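Local coordinates for uncharacterized protein (Bacteroides eggerthii, PDB 4GDZ) that is of unknown function but belongs to the DUF4251 family and folds into a strongly curved antiparallel beta sheet that carries a bound magnesium ion, at residues T68-V73 with R77-V82; V64-N69 with S167-G172. All coordinates share one frame; numbering follows the deposited sequence.

How the interactions relate
Interaction 1 pairs 68-73 with 77-82 inside the beta hairpin of strands 61-74 and 77-85, while interaction 2 rests the short C-terminal helix 168-171 on the break in the first of these strands. They share T68 and N69, and their centres lie about 9 Å apart. The helix of interaction 2 also touches the face of interaction 1 that bears F70 and L72: I169 CG2 comes within 4.0 Å of F70 CD1, and F170 CD1 within 3.9 Å of L72 CD1. The C-terminal residue W175 touches F70, L72 and T79 as well as I169. The magnesium ion is remote, about 11 Å from the side chain of V80.

Interaction 1: residues T68-V73 with R77-V82; sequences TNFVLV and RGTVQV
The amide of L72 donates to T79 O over 2.8 Å in an almost straight bond (176° at the hydrogen), and T79 N returns a bond to L72 O at 2.9 Å. Two residues back toward the start of the strand, F70 N reaches Q81 O at 2.9 Å and Q81 N reaches F70 O, giving a second such pair. Q81 O is also approached by the CA-H of N69. V71 with V80 and V73 with G78 are the non-hydrogen-bonded pairs between and beyond. The two strands run almost exactly antiparallel and form a beta hairpin, one step in the all-antiparallel sheet: strand 46-55 bonds to the other edge of 68-73, and strand 94-100 to the other edge of 77-82. On one face, V71 and V80 lie side by side and point the same way, CG2 to CG2 at 3.8 Å; F120, I122 and I146 of the strands across the curved sheet close over this apolar row. The opposite face carries F70, L72, T79 and Q81. The F70 ring leans toward the partner strand because its CG sits between the backbone N and the carbonyl carbon (chi1 66°), bringing CE2 to 3.8 Å from Q81 CB. The ring and the Q81 amide plane stand 73° apart. Q81, extended from a CG anti to its own N, runs obliquely to the ring, with OE1 near F70 CE2 and 3.5 Å from T68 CA, while NE2 bonds to T98 OG1. T79 OG1 is likewise held, by D100. Where the strand breaks, N69 crosses V82 at about a right angle; its OD1 lies 3.4 Å from V82 CG1 and accepts from A83 N, and its ND2 is held by T65.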
loop_
_atom_site.group_PDB
_atom_site.type_symbol
_atom_site.label_atom_id
_atom_site.label_comp_id
_atom_site.label_asym_id
_atom_site.label_seq_id
_atom_site.Cartn_x
_atom_site.Cartn_y
_atom_site.Cartn_z
ATOM N N THR A 68 14.843 9.759 15.988
ATOM C CA THR A 68 14.758 10.971 15.163
ATOM C C THR A 68 13.635 10.873 14.123
ATOM O O THR A 68 13.706 11.510 13.081
ATOM C CB THR A 68 16.102 11.220 14.451
ATOM O OG1 THR A 68 16.436 10.068 13.650
ATOM C CG2 THR A 68 17.233 11.469 15.475
ATOM N N ASN A 69 12.585 10.105 14.419
ATOM C CA ASN A 69 11.430 9.966 13.533
ATOM C C ASN A 69 10.137 9.875 14.354
ATOM O O ASN A 69 9.685 8.783 14.751
ATOM C CB ASN A 69 11.606 8.753 12.613
ATOM C CG ASN A 69 12.680 8.965 11.580
ATOM O OD1 ASN A 69 12.473 9.685 10.595
ATOM N ND2 ASN A 69 13.866 8.391 11.819
ATOM N N PHE A 70 9.595 11.035 14.687
ATOM C CA PHE A 70 8.438 11.125 15.545
ATOM C C PHE A 70 7.663 12.426 15.364
ATOM O O PHE A 70 8.177 13.419 14.851
ATOM C CB PHE A 70 8.836 10.955 17.024
ATOM C CG PHE A 70 9.696 12.088 17.546
ATOM C CD1 PHE A 70 9.112 13.217 18.065
ATOM C CD2 PHE A 70 11.087 12.026 17.462
ATOM C CE1 PHE A 70 9.895 14.272 18.495
ATOM C CE2 PHE A 70 11.875 13.066 17.895
ATOM C CZ PHE A 70 11.274 14.194 18.401
ATOM N N VAL A 71 6.416 12.390 15.831
ATOM C CA VAL A 71 5.551 13.563 15.928
ATOM C C VAL A 71 5.026 13.596 17.362
ATOM O O VAL A 71 4.375 12.652 17.842
ATOM C CB VAL A 71 4.382 13.537 14.906
ATOM C CG1 VAL A 71 3.496 14.769 15.121
ATOM C CG2 VAL A 71 4.908 13.495 13.458
ATOM N N LEU A 72 5.357 14.677 18.054
ATOM C CA LEU A 72 4.981 14.890 19.450
ATOM C C LEU A 72 4.074 16.100 19.541
ATOM O O LEU A 72 4.391 17.160 18.998
ATOM C CB LEU A 72 6.228 15.125 20.300
ATOM C CG LEU A 72 6.021 15.312 21.819
ATOM C CD1 LEU A 72 7.223 14.783 22.589
ATOM C CD2 LEU A 72 5.779 16.765 22.129
ATOM N N VAL A 73 2.937 15.939 20.214
ATOM C CA VAL A 73 2.010 17.025 20.446
ATOM C C VAL A 73 1.751 17.044 21.942
ATOM O O VAL A 73 1.442 16.007 22.553
ATOM C CB VAL A 73 0.697 16.882 19.638
ATOM C CG1 VAL A 73 -0.342 17.907 20.114
ATOM C CG2 VAL A 73 0.977 17.030 18.135
ATOM N N ARG A 77 1.730 22.952 21.921
ATOM C CA ARG A 77 3.090 22.871 21.416
ATOM C C ARG A 77 3.305 21.515 20.755
ATOM O O ARG A 77 2.731 20.496 21.152
ATOM C CB ARG A 77 4.133 23.030 22.540
ATOM C CG ARG A 77 3.979 24.270 23.414
ATOM C CD ARG A 77 4.389 25.557 22.731
ATOM N NE ARG A 77 5.779 25.532 22.260
ATOM C CZ ARG A 77 6.372 26.536 21.606
ATOM N NH1 ARG A 77 5.716 27.671 21.361
ATOM N NH2 ARG A 77 7.631 26.407 21.202
ATOM N N GLY A 78 4.158 21.505 19.753
ATOM C CA GLY A 78 4.479 20.277 19.082
ATOM C C GLY A 78 5.835 20.332 18.444
ATOM O O GLY A 78 6.412 21.414 18.237
ATOM N N THR A 79 6.328 19.138 18.124
ATOM C CA THR A 79 7.605 18.922 17.482
ATOM C C THR A 79 7.471 17.746 16.516
ATOM O O THR A 79 6.963 16.675 16.871
ATOM C CB THR A 79 8.704 18.553 18.518
ATOM O OG1 THR A 79 8.778 19.567 19.513
ATOM C CG2 THR A 79 10.088 18.431 17.852
ATOM N N VAL A 80 7.927 17.960 15.310
ATOM C CA VAL A 80 8.105 16.874 14.357
ATOM C C VAL A 80 9.572 16.807 13.993
ATOM O O VAL A 80 10.213 17.813 13.667
ATOM C CB VAL A 80 7.200 16.977 13.115
ATOM C CG1 VAL A 80 7.301 18.326 12.439
ATOM C CG2 VAL A 80 7.543 15.850 12.108
ATOM N N GLN A 81 10.115 15.601 14.083
ATOM C CA GLN A 81 11.456 15.343 13.624
ATOM C C GLN A 81 11.421 14.084 12.747
ATOM O O GLN A 81 10.925 13.059 13.177
ATOM C CB GLN A 81 12.420 15.142 14.790
ATOM C CG GLN A 81 13.879 14.921 14.332
ATOM C CD GLN A 81 14.876 15.119 15.447
ATOM O OE1 GLN A 81 15.000 14.274 16.334
ATOM N NE2 GLN A 81 15.590 16.252 15.419
ATOM N N VAL A 82 11.963 14.188 11.539
ATOM C CA VAL A 82 12.096 13.061 10.599
ATOM C C VAL A 82 13.517 13.106 10.064
ATOM O O VAL A 82 14.009 14.169 9.715
ATOM C CB VAL A 82 11.077 13.152 9.430
ATOM C CG1 VAL A 82 11.330 12.031 8.391
ATOM C CG2 VAL A 82 9.642 13.092 9.967
#

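Interaction 2: residues V64-N69 with S167-G172; sequences VTSNTN and SNIFKG
I169 carries this small contact with a single methyl: CD1 lies 3.7 Å from S66 O and equally 3.7 Å from N67 CA, so it rests against the backbone of the short 3-10 turn at 66-67. I169 has a second conformer, so the exact position of this methyl is less certain. Its CG1 stands beside the backbone N and anti to the carbonyl carbon (chi1 -69°), which carries the ethyl arm outward from the helix to the turn. Around the methyl, S66 directs its CB toward the helix, with OG 4.3 Å from I169 CG1, and the OD1 of the more exposed N67 comes no closer than 4.4 Å to I169 CD1. Only 96 Å² is buried between the segments, and the meeting is one of van der Waals packing at the surface.

The turn that receives the methyl is held from within. N69 N bonds to S66 O, and N69 ND2 donates to T65 O at 2.7 Å, the bond nearly straight and T65 O lying in the plane of the N69 amide, though the donor is tilted 29° from the carbonyl plane. On the helix side, S167 is the N-cap: its OG accepts from F170 N at 3.1 Å. The same OG bonds to E50 of strand 46-55, whose carboxylate also takes a weak bond from I169 N, tying the start of the helix to the sheet. Further out, F170 packs nearly parallel to W175, whose NE1 bonds to F170 O. Helix 168-171, following the last strand 155-163, thus lies over strands 46-55 and 61-74, with I169 on F70 and F170 on L72 and N74.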
loop_
_atom_site.group_PDB
_atom_site.type_symbol
_atom_site.label_atom_id
_atom_site.label_comp_id
_atom_site.label_asym_id
_atom_site.label_seq_id
_atom_site.Cartn_x
_atom_site.Cartn_y
_atom_site.Cartn_z
ATOM N N VAL A 64 13.400 2.735 9.865
ATOM C CA VAL A 64 14.014 3.991 10.309
ATOM C C VAL A 64 14.138 3.924 11.834
ATOM O O VAL A 64 13.470 3.135 12.472
ATOM C CB VAL A 64 13.230 5.274 9.937
ATOM C CG1 VAL A 64 13.046 5.409 8.425
ATOM C CG2 VAL A 64 11.902 5.378 10.712
ATOM N N THR A 65 15.008 4.754 12.391
ATOM C CA THR A 65 15.169 4.892 13.842
ATOM C C THR A 65 14.127 5.823 14.448
ATOM O O THR A 65 14.047 6.974 14.068
ATOM C CB THR A 65 16.541 5.525 14.145
ATOM O OG1 THR A 65 17.551 4.774 13.466
ATOM C CG2 THR A 65 16.822 5.578 15.644
ATOM N N SER A 66 13.396 5.340 15.442
ATOM C CA SER A 66 12.411 6.143 16.171
ATOM C C SER A 66 12.947 7.404 16.879
ATOM O O SER A 66 12.249 8.421 16.949
ATOM C CB SER A 66 11.707 5.246 17.198
ATOM O OG SER A 66 10.689 5.967 17.840
ATOM N N ASN A 67 14.185 7.351 17.392
ATOM C CA ASN A 67 14.796 8.501 18.095
ATOM C C ASN A 67 14.763 9.830 17.321
ATOM O O ASN A 67 14.670 10.915 17.912
ATOM C CB ASN A 67 16.270 8.221 18.477
ATOM C CG ASN A 67 16.896 9.408 19.227
ATOM O OD1 ASN A 67 16.378 9.827 20.275
ATOM N ND2 ASN A 67 17.962 9.998 18.668
ATOM N N THR A 68 14.843 9.759 15.988
ATOM C CA THR A 68 14.758 10.971 15.163
ATOM C C THR A 68 13.635 10.873 14.123
ATOM O O THR A 68 13.706 11.510 13.081
ATOM C CB THR A 68 16.102 11.220 14.451
ATOM O OG1 THR A 68 16.436 10.068 13.650
ATOM C CG2 THR A 68 17.233 11.469 15.475
ATOM N N ASN A 69 12.585 10.105 14.419
ATOM C CA ASN A 69 11.430 9.966 13.533
ATOM C C ASN A 69 10.137 9.875 14.354
ATOM O O ASN A 69 9.685 8.783 14.751
ATOM C CB ASN A 69 11.606 8.753 12.613
ATOM C CG ASN A 69 12.680 8.965 11.580
ATOM O OD1 ASN A 69 12.473 9.685 10.595
ATOM N ND2 ASN A 69 13.866 8.391 11.819
ATOM N N SER A 167 5.741 7.064 26.279
ATOM C CA SER A 167 6.669 7.331 25.186
ATOM C C SER A 167 8.088 7.525 25.706
ATOM O O SER A 167 8.342 8.456 26.474
ATOM C CB SER A 167 6.215 8.585 24.440
ATOM O OG SER A 167 7.203 9.022 23.550
ATOM N N ASN A 168 9.014 6.655 25.297
ATOM C CA ASN A 168 10.434 6.840 25.641
ATOM C C ASN A 168 11.013 8.105 25.022
ATOM O O ASN A 168 11.951 8.680 25.566
ATOM C CB ASN A 168 11.276 5.630 25.231
ATOM C CG ASN A 168 10.956 4.389 26.044
ATOM O OD1 ASN A 168 10.518 4.476 27.191
ATOM N ND2 ASN A 168 11.162 3.226 25.447
ATOM N N ILE A 169 10.477 8.541 23.875
ATOM C CA ILE A 169 10.888 9.812 23.248
ATOM C C ILE A 169 10.577 10.966 24.198
ATOM O O ILE A 169 11.423 11.820 24.492
ATOM C CB ILE A 169 10.134 10.072 21.915
ATOM C CG1 ILE A 169 10.574 9.076 20.838
ATOM C CG2 ILE A 169 10.357 11.507 21.423
ATOM C CD1 ILE A 169 12.067 9.051 20.606
ATOM N N PHE A 170 9.331 11.008 24.649
ATOM C CA PHE A 170 8.906 12.061 25.571
ATOM C C PHE A 170 9.712 11.996 26.871
ATOM O O PHE A 170 10.196 13.020 27.360
ATOM C CB PHE A 170 7.398 12.007 25.889
ATOM C CG PHE A 170 6.955 13.069 26.887
ATOM C CD1 PHE A 170 6.844 14.411 26.492
ATOM C CD2 PHE A 170 6.709 12.741 28.200
ATOM C CE1 PHE A 170 6.465 15.383 27.411
ATOM C CE2 PHE A 170 6.341 13.714 29.120
ATOM C CZ PHE A 170 6.216 15.030 28.720
ATOM N N LYS A 171 9.876 10.791 27.414
ATOM C CA LYS A 171 10.429 10.640 28.756
ATOM C C LYS A 171 11.948 10.741 28.797
ATOM O O LYS A 171 12.497 10.932 29.853
ATOM C CB LYS A 171 9.980 9.319 29.416
ATOM C CG LYS A 171 8.491 9.263 29.738
ATOM C CD LYS A 171 8.114 7.996 30.501
ATOM C CE LYS A 171 8.236 6.750 29.639
ATOM N NZ LYS A 171 7.611 5.566 30.312
ATOM N N GLY A 172 12.616 10.642 27.659
ATOM C CA GLY A 172 14.076 10.597 27.630
ATOM C C GLY A 172 14.791 11.948 27.779
ATOM O O GLY A 172 15.993 11.979 27.938
#